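Local coordinates for glutathione S-transferase 2 (Onchocerca volvulus, PDB 1TU7), which catalyses the conjugation of glutathione to electrophilic compounds and appears to play a central role in the parasite's detoxification system, at residues Ser9-Ala14 / Ala198-Asn203; Gln44-Gln49 / Gln59-Gly64; Arg95-Lys100 / Ser119-Glu124; Arg103-Ala108 / Asn203-Gln208. All coordinates share one frame; numbering follows the deposited sequence.

How the interactions relate
From the N terminus, residues 9-14, between strand 3-8 and helix 15-23, wait for almost the whole chain before the tail at 198-203 returns to close interaction 1, which joins the thioredoxin-like domain to the helical domain. Within that span lies interaction 2, a short closure of the loop 44-49 on strand 58-61 and Gln62, just before helix 63-73. Interaction 3 follows it, also inside the span, pairing helix 81-107 with helix 109-132. Interaction 4 takes the end of helix 81-107 to the C-terminal tail, so it crosses both interactions 1 and 3 and shares Asn203 with interaction 1. Interactions 1 and 2 meet the same glutathione, and Ser63 of interaction 2 touches Arg95 of interaction 3.

Interaction 1 of 4, residues Ser9-Ala14 / Ala198-Asn203; sequences SIRGLA and AKVPVN. With GSH (glutathione), chain C; GOL (glycerol), chain D.
Ile10 holds CG1 in the crowded position between its backbone N and carbonyl carbon (chi1 64°), which leaves CG2 beside the N and 3.5 Å from Asn203 O. Arg11 has CG anti to its own carbonyl carbon and a bend at chi3, so its chain crosses Val200 obliquely, with CG 4.0 Å from Val200 CG1. Between these side chains the backbones join. Arg11 N donates to Pro201 O at 2.9 Å, nearly along the C=O axis, and Gly12 N donates to Val202 O, also at 2.9 Å, in the carbonyl plane. The positive phi of Gly12 (46°) favours glycine, and a CB there would be crowded by Ile10 CD1.

The methyl CG2 of Val202 sits over one face of the Arg11 guanidinium. At the edge of that group NH1 donates to glycerol O3 at 2.8 Å, and this hydroxyl in turn donates to Val200 O at 2.6 Å. NH2 forms salt bridges with Glu156 and Asp159 of helix 149-164, which would balance the charge of the buried arginine. Further on, Leu13 brings CD1 to 3.5 Å from the glutathione sulphur SG2. The arrangement is a domain interface of the glutathione transferase fold, at the loop after the first strand that borders the glutathione site.

Interaction 2 of 4, residues Gln44-Gln49 / Gln59-Gly64; sequences QFQFGQ and QIVQSG. With GSH (glutathione), chain C.
Hydrogen bonding across the segments runs from Gln59 NE2 to Gln44 O, at 2.9 Å and nearly straight (164°). The oxygen lies in the Gln59 amide plane, but the donor stands well above the plane of the carbonyl. Gln59 can span the gap because its CG is anti to the backbone N and its chain is extended.

Apolar contacts gather on Val61. Its CG1 meets the edge of the Phe45 ring, 4.1 Å from CD2, while its CG2, in the crowded position between N and carbonyl carbon, lies 3.9 Å from Phe47 CD1. The chain of Gln46 crosses the same valine obliquely. A type I turn from Phe45 to Gly48, closed by Gly48 N to Phe45 O, presents these residues, and the positive phi of Gly48 suits glycine. Here the thioredoxin-like domain, with 58-61 as an outermost strand, faces the second subunit: Phe47 stacks edge-to-face on Phe128 of that subunit, consistent with the lock-and-key aromatic of pi-class dimers.

Ligand bonds belong to the other end. Gln62 is the N-cap of helix 63-73, and in the first turn Ser63 N donates to glutathione O12 at 2.9 Å while Ser63 OG donates to glutathione O11 at 2.6 Å. The helix start would favour this carboxylate, and Arg95 NH1 bonds the same serine hydroxyl.

Interaction 3 of 4, residues Arg95-Lys100 / Ser119-Glu124; sequences RDLHVK and SILPGE. With GSH (glutathione), chain E.
Leu97 makes the closest contact, with its CD1 3.9 Å from Glu124 CB. The two side chains slide past each other in opposite directions, so the leucine tip lies against the aliphatic root of the glutamate rather than its carboxylate. The same CD1 is 4.2 Å from Leu121 CD1, and these two leucines cross at about a right angle. Leu97 reaches across because its CG is anti to the backbone N (chi1 179°). Farther along the helices, the long aliphatic chain of Lys100 brings CD to 4.4 Å from Ile120 CG2.

At the polar edge Lys100 NZ and Glu124 OE2 stand 4.3 Å apart, beyond a salt bridge. A water fills the step, accepting from Lys100 NZ at 2.8 Å and donating to Glu124 OE2 at 2.8 Å. The bend of Glu124 at chi2 and of Lys100 at chi4 turns both ends to this water.

The segments belong to helices 81-107 and 109-132 of the helical domain of the transferase fold, a neighbouring antiparallel pair whose short axes run 11.5 Å apart at 174°. This wide spacing suits a contact made by long side chains. Helix 109-132 is kinked here, where the N atoms of Pro122 and Gly123 have no bond to the turn before; proline has no N-H to give.

Farther out, Tyr116 and Phe128 pack on Leu97, and Lys127 forms a salt bridge with Glu124 OE1. On another side of helix 81-107, Asp96 takes hydrogen bonds on both OD1 and OD2 from N1 of the glutathione held by the second subunit, while Arg95 reaches the glutathione of its own subunit through NH2.

Interaction 4 of 4, residues Arg103-Ala108 / Asn203-Gln208; sequences RMIYMA and NGNGKQ
Two hydrogen bonds join the end of helix 81-107 to the tail. Gly204 N donates to Tyr106 OH at 2.8 Å in an almost straight bond (170°). Asn205 ND2 donates to Ile105 O at 3.0 Å; the oxygen is in the asparagine amide plane, yet the donor stands above the carbonyl plane. Chi1 of Asn205 (68°) puts CG in the crowded position between N and carbonyl carbon, and its OD1 accepts from Lys207 N at 3.0 Å.

That last bond is an Asx turn, the natural work of an asparagine, and it overlaps the end of a type I turn from Asn203 to Gly206, where the positive phi of Gly206 suits glycine. Together they fold the C-terminal tail against the helical domain. Tyr106 stands near glutathione, consistent with the tyrosine that lines the substrate pocket in pi-class relatives.

Three waters add indirect links: one between Ile105 O and Lys207 NZ, another in the Tyr106 ring plane between OH and Asn203 ND2, the last between Tyr106 O and Asn205 ND2. Lys207 NZ also has a salt bridge to Glu110.

Packing is supplied by Ile105, whose CG2 is 3.6 Å from Asn205 OD1 and whose CD1 lies 4.0 Å from Gln208 CA.

Interaction 1 of 4, residues Ser9-Ala14 / Ala198-Asn203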
# COMPACT_ATOMS: atom_id res chain seq x y z
N SER A 9 19.14 6.92 -6.79
CA SER A 9 20.21 7.13 -5.85
C SER A 9 19.79 8.10 -4.76
O SER A 9 20.42 9.12 -4.51
CB SER A 9 21.50 7.58 -6.54
OG SER A 9 22.59 7.26 -5.72
N ILE A 10 18.69 7.74 -4.11
CA ILE A 10 18.11 8.48 -3.00
C ILE A 10 17.54 7.42 -2.06
O ILE A 10 17.43 6.25 -2.42
CB ILE A 10 16.94 9.42 -3.45
CG1 ILE A 10 15.77 8.61 -4.00
CG2 ILE A 10 17.44 10.47 -4.45
CD1 ILE A 10 14.49 9.38 -4.28
N ARG A 11 17.14 7.85 -0.88
CA ARG A 11 16.51 6.95 0.06
C ARG A 11 15.12 6.56 -0.42
O ARG A 11 14.90 5.39 -0.77
CB ARG A 11 16.52 7.55 1.44
CG ARG A 11 17.93 7.60 2.04
CD ARG A 11 18.13 8.57 3.18
NE ARG A 11 17.36 8.23 4.34
CZ ARG A 11 17.62 8.67 5.57
NH1 ARG A 11 18.64 9.47 5.79
NH2 ARG A 11 16.86 8.32 6.58
N GLY A 12 14.22 7.52 -0.47
CA GLY A 12 12.91 7.30 -1.04
C GLY A 12 12.24 6.02 -0.60
O GLY A 12 12.27 5.66 0.57
N LEU A 13 11.60 5.35 -1.54
CA LEU A 13 10.83 4.13 -1.26
C LEU A 13 11.67 2.92 -1.05
O LEU A 13 11.18 1.93 -0.50
CB LEU A 13 9.88 3.85 -2.43
CG LEU A 13 8.83 4.91 -2.71
CD1 LEU A 13 8.07 4.52 -3.96
CD2 LEU A 13 7.89 5.09 -1.52
N ALA A 14 12.92 2.95 -1.50
CA ALA A 14 13.80 1.80 -1.39
C ALA A 14 14.37 1.66 -0.02
O ALA A 14 14.77 0.57 0.33
CB ALA A 14 14.94 1.88 -2.38
N ALA A 198 27.96 10.38 3.48
CA ALA A 198 27.73 10.62 2.06
C ALA A 198 26.59 11.60 1.80
O ALA A 198 26.37 11.99 0.64
CB ALA A 198 27.44 9.30 1.36
N LYS A 199 25.89 12.03 2.87
CA LYS A 199 24.72 12.89 2.75
C LYS A 199 23.79 12.41 1.65
O LYS A 199 23.36 13.16 0.76
CB LYS A 199 25.14 14.34 2.54
CG LYS A 199 25.89 14.93 3.69
CD LYS A 199 26.10 16.42 3.59
CE LYS A 199 26.74 16.96 4.90
NZ LYS A 199 27.21 18.39 4.77
N VAL A 200 23.43 11.12 1.72
CA VAL A 200 22.56 10.53 0.71
C VAL A 200 21.24 11.29 0.73
O VAL A 200 20.66 11.46 1.80
CB VAL A 200 22.29 9.03 0.99
CG1 VAL A 200 21.27 8.51 0.02
CG2 VAL A 200 23.58 8.23 0.94
N PRO A 201 20.76 11.79 -0.41
CA PRO A 201 19.51 12.54 -0.38
C PRO A 201 18.34 11.67 0.04
O PRO A 201 18.25 10.52 -0.35
CB PRO A 201 19.32 13.02 -1.83
CG PRO A 201 20.58 12.84 -2.47
CD PRO A 201 21.36 11.76 -1.76
N VAL A 202 17.46 12.22 0.85
CA VAL A 202 16.23 11.52 1.20
C VAL A 202 15.32 11.39 -0.02
O VAL A 202 14.73 10.34 -0.26
CB VAL A 202 15.47 12.19 2.37
CG1 VAL A 202 14.16 11.46 2.67
CG2 VAL A 202 16.35 12.27 3.62
N ASN A 203 15.19 12.50 -0.75
CA ASN A 203 14.22 12.62 -1.82
C ASN A 203 14.89 13.00 -3.13
O ASN A 203 16.04 13.41 -3.16
CB ASN A 203 13.17 13.67 -1.43
CG ASN A 203 12.58 13.38 -0.06
OD1 ASN A 203 12.74 14.15 0.92
ND2 ASN A 203 11.95 12.24 0.02
N1 GSH C . 3.54 1.92 -5.27
CA1 GSH C . 4.87 2.03 -5.73
C1 GSH C . 5.84 1.30 -4.90
O11 GSH C . 5.58 1.37 -3.58
O12 GSH C . 6.93 0.69 -5.22
CB1 GSH C . 5.41 3.31 -6.22
CG1 GSH C . 6.63 3.28 -7.11
CD1 GSH C . 7.01 4.68 -7.54
OE1 GSH C . 6.15 5.70 -7.30
N2 GSH C . 8.18 4.85 -8.11
CA2 GSH C . 8.71 6.15 -8.51
C2 GSH C . 9.33 6.02 -9.85
O2 GSH C . 9.85 4.81 -10.26
CB2 GSH C . 9.80 6.62 -7.55
SG2 GSH C . 9.11 7.16 -5.97
N3 GSH C . 9.36 7.06 -10.65
CA3 GSH C . 9.99 6.90 -11.94
C3 GSH C . 9.01 7.14 -13.04
O31 GSH C . 7.71 6.93 -12.95
O32 GSH C . 9.55 7.62 -14.25
C1 GOL D . 21.85 13.31 6.09
O1 GOL D . 21.18 14.52 6.29
C2 GOL D . 21.05 12.55 5.05
O2 GOL D . 21.07 13.27 3.82
C3 GOL D . 21.68 11.17 4.91
O3 GOL D . 20.82 10.33 4.17

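Interaction 2 of 4, residues Gln44-Gln49 / Gln59-Gly64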
# COMPACT_ATOMS: atom_id res chain seq x y z
N GLN A 44 11.21 -2.41 -18.77
CA GLN A 44 11.58 -3.67 -18.15
C GLN A 44 10.86 -3.95 -16.83
O GLN A 44 10.91 -5.07 -16.35
CB GLN A 44 13.07 -3.69 -17.87
CG GLN A 44 13.90 -3.54 -19.14
CD GLN A 44 15.37 -3.63 -18.87
OE1 GLN A 44 15.79 -4.06 -17.80
NE2 GLN A 44 16.17 -3.22 -19.85
N PHE A 45 10.23 -2.93 -16.26
CA PHE A 45 9.57 -3.01 -14.95
C PHE A 45 8.08 -3.07 -15.16
O PHE A 45 7.56 -2.35 -15.99
CB PHE A 45 10.02 -1.84 -14.09
CG PHE A 45 11.50 -1.83 -13.95
CD1 PHE A 45 12.27 -1.02 -14.77
CD2 PHE A 45 12.14 -2.74 -13.13
CE1 PHE A 45 13.67 -1.07 -14.71
CE2 PHE A 45 13.52 -2.78 -13.05
CZ PHE A 45 14.29 -1.95 -13.84
N GLN A 46 7.41 -3.91 -14.38
CA GLN A 46 6.01 -4.25 -14.63
C GLN A 46 5.05 -3.06 -14.58
O GLN A 46 4.04 -3.06 -15.28
CB GLN A 46 5.57 -5.36 -13.67
CG GLN A 46 6.27 -6.70 -13.91
CD GLN A 46 7.46 -6.99 -12.99
OE1 GLN A 46 7.63 -8.15 -12.51
NE2 GLN A 46 8.28 -6.00 -12.77
N PHE A 47 5.33 -2.05 -13.76
CA PHE A 47 4.57 -0.80 -13.76
C PHE A 47 5.38 0.41 -14.21
O PHE A 47 4.98 1.53 -13.99
CB PHE A 47 3.92 -0.56 -12.39
CG PHE A 47 2.98 -1.66 -12.00
CD1 PHE A 47 3.31 -2.61 -11.04
CD2 PHE A 47 1.78 -1.77 -12.67
CE1 PHE A 47 2.42 -3.62 -10.75
CE2 PHE A 47 0.91 -2.70 -12.39
CZ PHE A 47 1.24 -3.69 -11.46
N GLY A 48 6.53 0.16 -14.83
CA GLY A 48 7.39 1.23 -15.31
C GLY A 48 8.04 2.04 -14.22
O GLY A 48 8.44 3.18 -14.44
N GLN A 49 8.14 1.46 -13.02
CA GLN A 49 8.61 2.18 -11.84
C GLN A 49 9.53 1.30 -10.97
O GLN A 49 9.64 0.09 -11.13
CB GLN A 49 7.40 2.68 -11.02
CG GLN A 49 6.62 3.77 -11.77
CD GLN A 49 5.80 4.66 -10.88
OE1 GLN A 49 5.92 5.90 -10.93
NE2 GLN A 49 4.99 4.06 -10.06
N GLN A 59 11.69 -11.25 -10.58
CA GLN A 59 11.69 -9.82 -10.66
C GLN A 59 10.43 -9.30 -9.98
O GLN A 59 9.30 -9.50 -10.45
CB GLN A 59 11.75 -9.36 -12.12
CG GLN A 59 11.81 -7.85 -12.24
CD GLN A 59 11.53 -7.28 -13.62
OE1 GLN A 59 10.85 -7.91 -14.42
NE2 GLN A 59 11.95 -6.05 -13.85
N ILE A 60 10.63 -8.59 -8.85
CA ILE A 60 9.54 -8.13 -8.01
C ILE A 60 9.58 -6.61 -7.91
O ILE A 60 10.53 -6.04 -7.37
CB ILE A 60 9.67 -8.74 -6.61
CG1 ILE A 60 9.87 -10.24 -6.69
CG2 ILE A 60 8.42 -8.39 -5.81
CD1 ILE A 60 10.33 -10.84 -5.39
N VAL A 61 8.57 -5.94 -8.43
CA VAL A 61 8.36 -4.53 -8.17
C VAL A 61 7.28 -4.37 -7.08
O VAL A 61 6.73 -5.37 -6.60
CB VAL A 61 8.05 -3.71 -9.46
CG1 VAL A 61 9.23 -3.76 -10.40
CG2 VAL A 61 6.78 -4.18 -10.16
N GLN A 62 7.05 -3.11 -6.69
CA GLN A 62 6.15 -2.68 -5.62
C GLN A 62 6.82 -2.86 -4.27
O GLN A 62 6.96 -3.96 -3.77
CB GLN A 62 4.77 -3.35 -5.68
CG GLN A 62 3.95 -2.89 -6.88
CD GLN A 62 3.42 -1.48 -6.79
OE1 GLN A 62 2.90 -0.94 -7.80
NE2 GLN A 62 3.51 -0.89 -5.65
N SER A 63 7.18 -1.73 -3.67
CA SER A 63 7.94 -1.74 -2.45
C SER A 63 7.29 -2.57 -1.36
O SER A 63 7.99 -3.28 -0.65
CB SER A 63 8.19 -0.32 -1.94
OG SER A 63 6.99 0.37 -1.62
N GLY A 64 5.97 -2.52 -1.20
CA GLY A 64 5.33 -3.31 -0.18
C GLY A 64 5.37 -4.80 -0.44
O GLY A 64 5.51 -5.62 0.46
N1 GSH C . 3.54 1.92 -5.27
CA1 GSH C . 4.87 2.03 -5.73
C1 GSH C . 5.84 1.30 -4.90
O11 GSH C . 5.58 1.37 -3.58
O12 GSH C . 6.93 0.69 -5.22
CB1 GSH C . 5.41 3.31 -6.22
CG1 GSH C . 6.63 3.28 -7.11
CD1 GSH C . 7.01 4.68 -7.54
OE1 GSH C . 6.15 5.70 -7.30
N2 GSH C . 8.18 4.85 -8.11
CA2 GSH C . 8.71 6.15 -8.51
C2 GSH C . 9.33 6.02 -9.85
O2 GSH C . 9.85 4.81 -10.26
CB2 GSH C . 9.80 6.62 -7.55
SG2 GSH C . 9.11 7.16 -5.97
N3 GSH C . 9.36 7.06 -10.65
CA3 GSH C . 9.99 6.90 -11.94
C3 GSH C . 9.01 7.14 -13.04
O31 GSH C . 7.71 6.93 -12.95
O32 GSH C . 9.55 7.62 -14.25

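Interaction 3 of 4, residues Arg95-Lys100 / Ser119-Glu124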
# COMPACT_ATOMS: atom_id res chain seq x y z
N ARG A 95 3.22 4.08 5.64
CA ARG A 95 3.17 4.50 4.23
C ARG A 95 2.24 5.69 4.05
O ARG A 95 2.54 6.59 3.24
CB ARG A 95 2.76 3.33 3.36
CG ARG A 95 3.83 2.29 3.27
CD ARG A 95 3.37 1.00 2.70
NE ARG A 95 3.13 1.10 1.28
CZ ARG A 95 4.01 0.75 0.33
NH1 ARG A 95 5.22 0.29 0.63
NH2 ARG A 95 3.67 0.89 -0.94
N ASP A 96 1.15 5.75 4.79
CA ASP A 96 0.26 6.91 4.70
C ASP A 96 0.98 8.18 5.16
O ASP A 96 0.79 9.25 4.55
CB ASP A 96 -1.00 6.75 5.52
CG ASP A 96 -2.04 5.90 4.87
OD1 ASP A 96 -2.01 5.71 3.65
OD2 ASP A 96 -2.90 5.39 5.58
N LEU A 97 1.75 8.12 6.24
CA LEU A 97 2.51 9.28 6.66
C LEU A 97 3.48 9.65 5.57
O LEU A 97 3.67 10.82 5.28
CB LEU A 97 3.22 9.06 7.98
CG LEU A 97 4.06 10.23 8.48
CD1 LEU A 97 3.25 11.50 8.55
CD2 LEU A 97 4.68 9.88 9.83
N HIS A 98 4.11 8.66 4.93
CA HIS A 98 5.07 8.94 3.90
C HIS A 98 4.44 9.63 2.70
O HIS A 98 5.08 10.48 2.08
CB HIS A 98 5.78 7.65 3.47
CG HIS A 98 7.04 7.92 2.73
ND1 HIS A 98 8.17 8.37 3.37
CD2 HIS A 98 7.33 7.92 1.40
CE1 HIS A 98 9.12 8.57 2.48
NE2 HIS A 98 8.65 8.28 1.29
N VAL A 99 3.19 9.31 2.41
CA VAL A 99 2.47 10.00 1.33
C VAL A 99 2.31 11.47 1.68
O VAL A 99 2.53 12.35 0.83
CB VAL A 99 1.09 9.35 1.09
CG1 VAL A 99 0.20 10.20 0.18
CG2 VAL A 99 1.25 8.00 0.45
N LYS A 100 1.97 11.77 2.92
CA LYS A 100 1.81 13.17 3.34
C LYS A 100 3.14 13.90 3.27
O LYS A 100 3.22 15.05 2.78
CB LYS A 100 1.24 13.28 4.75
CG LYS A 100 -0.20 12.79 4.83
CD LYS A 100 -0.80 12.89 6.23
CE LYS A 100 -2.19 12.27 6.25
NZ LYS A 100 -2.20 10.78 6.07
N SER A 119 1.45 21.57 12.49
CA SER A 119 0.01 21.26 12.55
C SER A 119 -0.44 19.90 12.06
O SER A 119 -1.54 19.46 12.43
CB SER A 119 -0.76 22.34 11.78
OG SER A 119 -0.53 23.58 12.41
N ILE A 120 0.36 19.24 11.21
CA ILE A 120 0.01 17.93 10.70
C ILE A 120 0.81 16.84 11.40
O ILE A 120 0.25 15.88 11.93
CB ILE A 120 0.29 17.83 9.18
CG1 ILE A 120 -0.49 18.91 8.41
CG2 ILE A 120 -0.04 16.43 8.67
CD1 ILE A 120 -1.97 18.80 8.54
N LEU A 121 2.12 17.00 11.40
CA LEU A 121 3.01 15.95 11.87
C LEU A 121 2.74 15.50 13.30
O LEU A 121 2.72 14.31 13.55
CB LEU A 121 4.47 16.31 11.70
CG LEU A 121 5.52 15.26 12.04
CD1 LEU A 121 5.26 13.98 11.24
CD2 LEU A 121 6.88 15.87 11.73
N PRO A 122 2.56 16.40 14.27
CA PRO A 122 2.40 15.91 15.65
C PRO A 122 1.24 14.93 15.81
O PRO A 122 1.44 13.89 16.42
CB PRO A 122 2.18 17.21 16.45
CG PRO A 122 2.94 18.25 15.60
CD PRO A 122 2.57 17.88 14.20
N GLY A 123 0.07 15.23 15.26
CA GLY A 123 -1.07 14.33 15.35
C GLY A 123 -0.84 13.01 14.66
O GLY A 123 -1.38 11.97 15.06
N GLU A 124 -0.07 13.05 13.58
CA GLU A 124 0.23 11.80 12.89
C GLU A 124 1.18 10.95 13.72
O GLU A 124 0.95 9.75 13.86
CB GLU A 124 0.79 12.07 11.50
CG GLU A 124 -0.24 12.71 10.57
CD GLU A 124 -1.56 11.98 10.64
OE1 GLU A 124 -2.57 12.58 11.13
OE2 GLU A 124 -1.59 10.79 10.28
N1 GSH E . -4.28 3.85 3.57
CA1 GSH E . -5.65 3.93 3.96
C1 GSH E . -6.39 2.72 3.73
O11 GSH E . -7.31 2.19 4.41
O12 GSH E . -6.10 2.16 2.55
CB1 GSH E . -6.40 5.21 3.72
CG1 GSH E . -7.70 5.38 4.51
CD1 GSH E . -8.39 6.67 4.16
OE1 GSH E . -7.76 7.59 3.37
N2 GSH E . -9.59 6.86 4.67
CA2 GSH E . -10.42 8.01 4.33
C2 GSH E . -10.96 8.55 5.61
O2 GSH E . -11.24 7.68 6.62
CB2 GSH E . -11.62 7.58 3.51
SG2 GSH E . -11.16 6.99 1.87
N3 GSH E . -11.18 9.83 5.74
CA3 GSH E . -11.90 10.34 6.89
C3 GSH E . -11.01 11.22 7.74
O31 GSH E . -11.59 11.99 8.77
O32 GSH E . -9.71 11.28 7.56
O HOH W 1 -0.49 9.76 7.97

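Interaction 4 of 4, residues Arg103-Ala108 / Asn203-Gln208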
# COMPACT_ATOMS: atom_id res chain seq x y z
N ARG A 103 4.17 14.50 -0.42
CA ARG A 103 3.37 15.52 -1.10
C ARG A 103 3.94 16.89 -0.72
O ARG A 103 4.14 17.75 -1.57
CB ARG A 103 1.91 15.42 -0.70
N MET A 104 4.24 17.07 0.56
CA MET A 104 4.82 18.32 1.03
C MET A 104 6.17 18.54 0.36
O MET A 104 6.42 19.59 -0.22
CB MET A 104 4.91 18.34 2.54
CG MET A 104 5.53 19.59 3.10
SD MET A 104 7.32 19.55 3.18
CE MET A 104 7.53 18.19 4.30
N ILE A 105 7.04 17.53 0.38
CA ILE A 105 8.38 17.65 -0.16
C ILE A 105 8.38 18.03 -1.63
O ILE A 105 9.15 18.92 -2.05
CB ILE A 105 9.15 16.30 0.02
CG1 ILE A 105 9.48 16.04 1.49
CG2 ILE A 105 10.42 16.29 -0.84
CD1 ILE A 105 10.51 16.98 2.11
N TYR A 106 7.54 17.38 -2.42
CA TYR A 106 7.64 17.49 -3.88
C TYR A 106 6.73 18.58 -4.43
O TYR A 106 7.01 19.10 -5.52
CB TYR A 106 7.34 16.16 -4.60
CG TYR A 106 8.45 15.14 -4.46
CD1 TYR A 106 8.37 14.13 -3.52
CD2 TYR A 106 9.58 15.16 -5.29
CE1 TYR A 106 9.37 13.20 -3.37
CE2 TYR A 106 10.59 14.21 -5.15
CZ TYR A 106 10.48 13.23 -4.17
OH TYR A 106 11.47 12.27 -4.01
N MET A 107 5.67 18.94 -3.71
CA MET A 107 4.65 19.86 -4.25
C MET A 107 4.61 21.20 -3.56
O MET A 107 4.12 22.16 -4.15
CB MET A 107 3.23 19.28 -4.15
CG MET A 107 3.02 17.89 -4.74
SD MET A 107 3.44 17.81 -6.46
CE MET A 107 2.16 18.82 -7.18
N ALA A 108 5.07 21.29 -2.31
CA ALA A 108 4.82 22.50 -1.52
C ALA A 108 5.85 22.73 -0.44
O ALA A 108 5.55 23.21 0.64
CB ALA A 108 3.43 22.42 -0.91
N ASN A 203 15.19 12.50 -0.75
CA ASN A 203 14.22 12.62 -1.82
C ASN A 203 14.89 13.00 -3.13
O ASN A 203 16.04 13.41 -3.16
CB ASN A 203 13.17 13.67 -1.43
CG ASN A 203 12.58 13.38 -0.06
OD1 ASN A 203 12.74 14.15 0.92
ND2 ASN A 203 11.95 12.24 0.02
N GLY A 204 14.17 12.81 -4.23
CA GLY A 204 14.69 13.04 -5.58
C GLY A 204 14.87 14.47 -5.99
O GLY A 204 15.54 14.77 -6.99
N ASN A 205 14.28 15.39 -5.24
CA ASN A 205 14.45 16.81 -5.52
C ASN A 205 15.44 17.49 -4.58
O ASN A 205 15.61 18.70 -4.62
CB ASN A 205 13.08 17.51 -5.48
CG ASN A 205 12.49 17.55 -4.08
OD1 ASN A 205 13.05 16.98 -3.14
ND2 ASN A 205 11.36 18.25 -3.93
N GLY A 206 16.10 16.71 -3.72
CA GLY A 206 17.11 17.20 -2.83
C GLY A 206 16.60 18.00 -1.64
O GLY A 206 17.38 18.52 -0.88
N LYS A 207 15.28 18.09 -1.49
CA LYS A 207 14.69 18.78 -0.35
C LYS A 207 14.42 17.75 0.74
O LYS A 207 14.06 16.63 0.44
CB LYS A 207 13.40 19.49 -0.75
CG LYS A 207 13.54 20.39 -1.98
CD LYS A 207 12.27 21.20 -2.29
CE LYS A 207 12.35 21.85 -3.63
NZ LYS A 207 11.14 22.71 -3.90
N GLN A 208 14.60 18.16 1.99
CA GLN A 208 14.40 17.30 3.18
C GLN A 208 14.41 18.09 4.49
O GLN A 208 14.49 19.35 4.43
CB GLN A 208 15.47 16.23 3.25
CG GLN A 208 16.89 16.76 3.15
CD GLN A 208 17.91 15.66 2.92
OE1 GLN A 208 17.84 14.93 1.91
NE2 GLN A 208 18.86 15.54 3.83
O HOH W 2 8.58 21.22 -3.19
O HOH W 3 11.19 10.53 -1.96
O HOH W 4 9.88 19.08 -6.28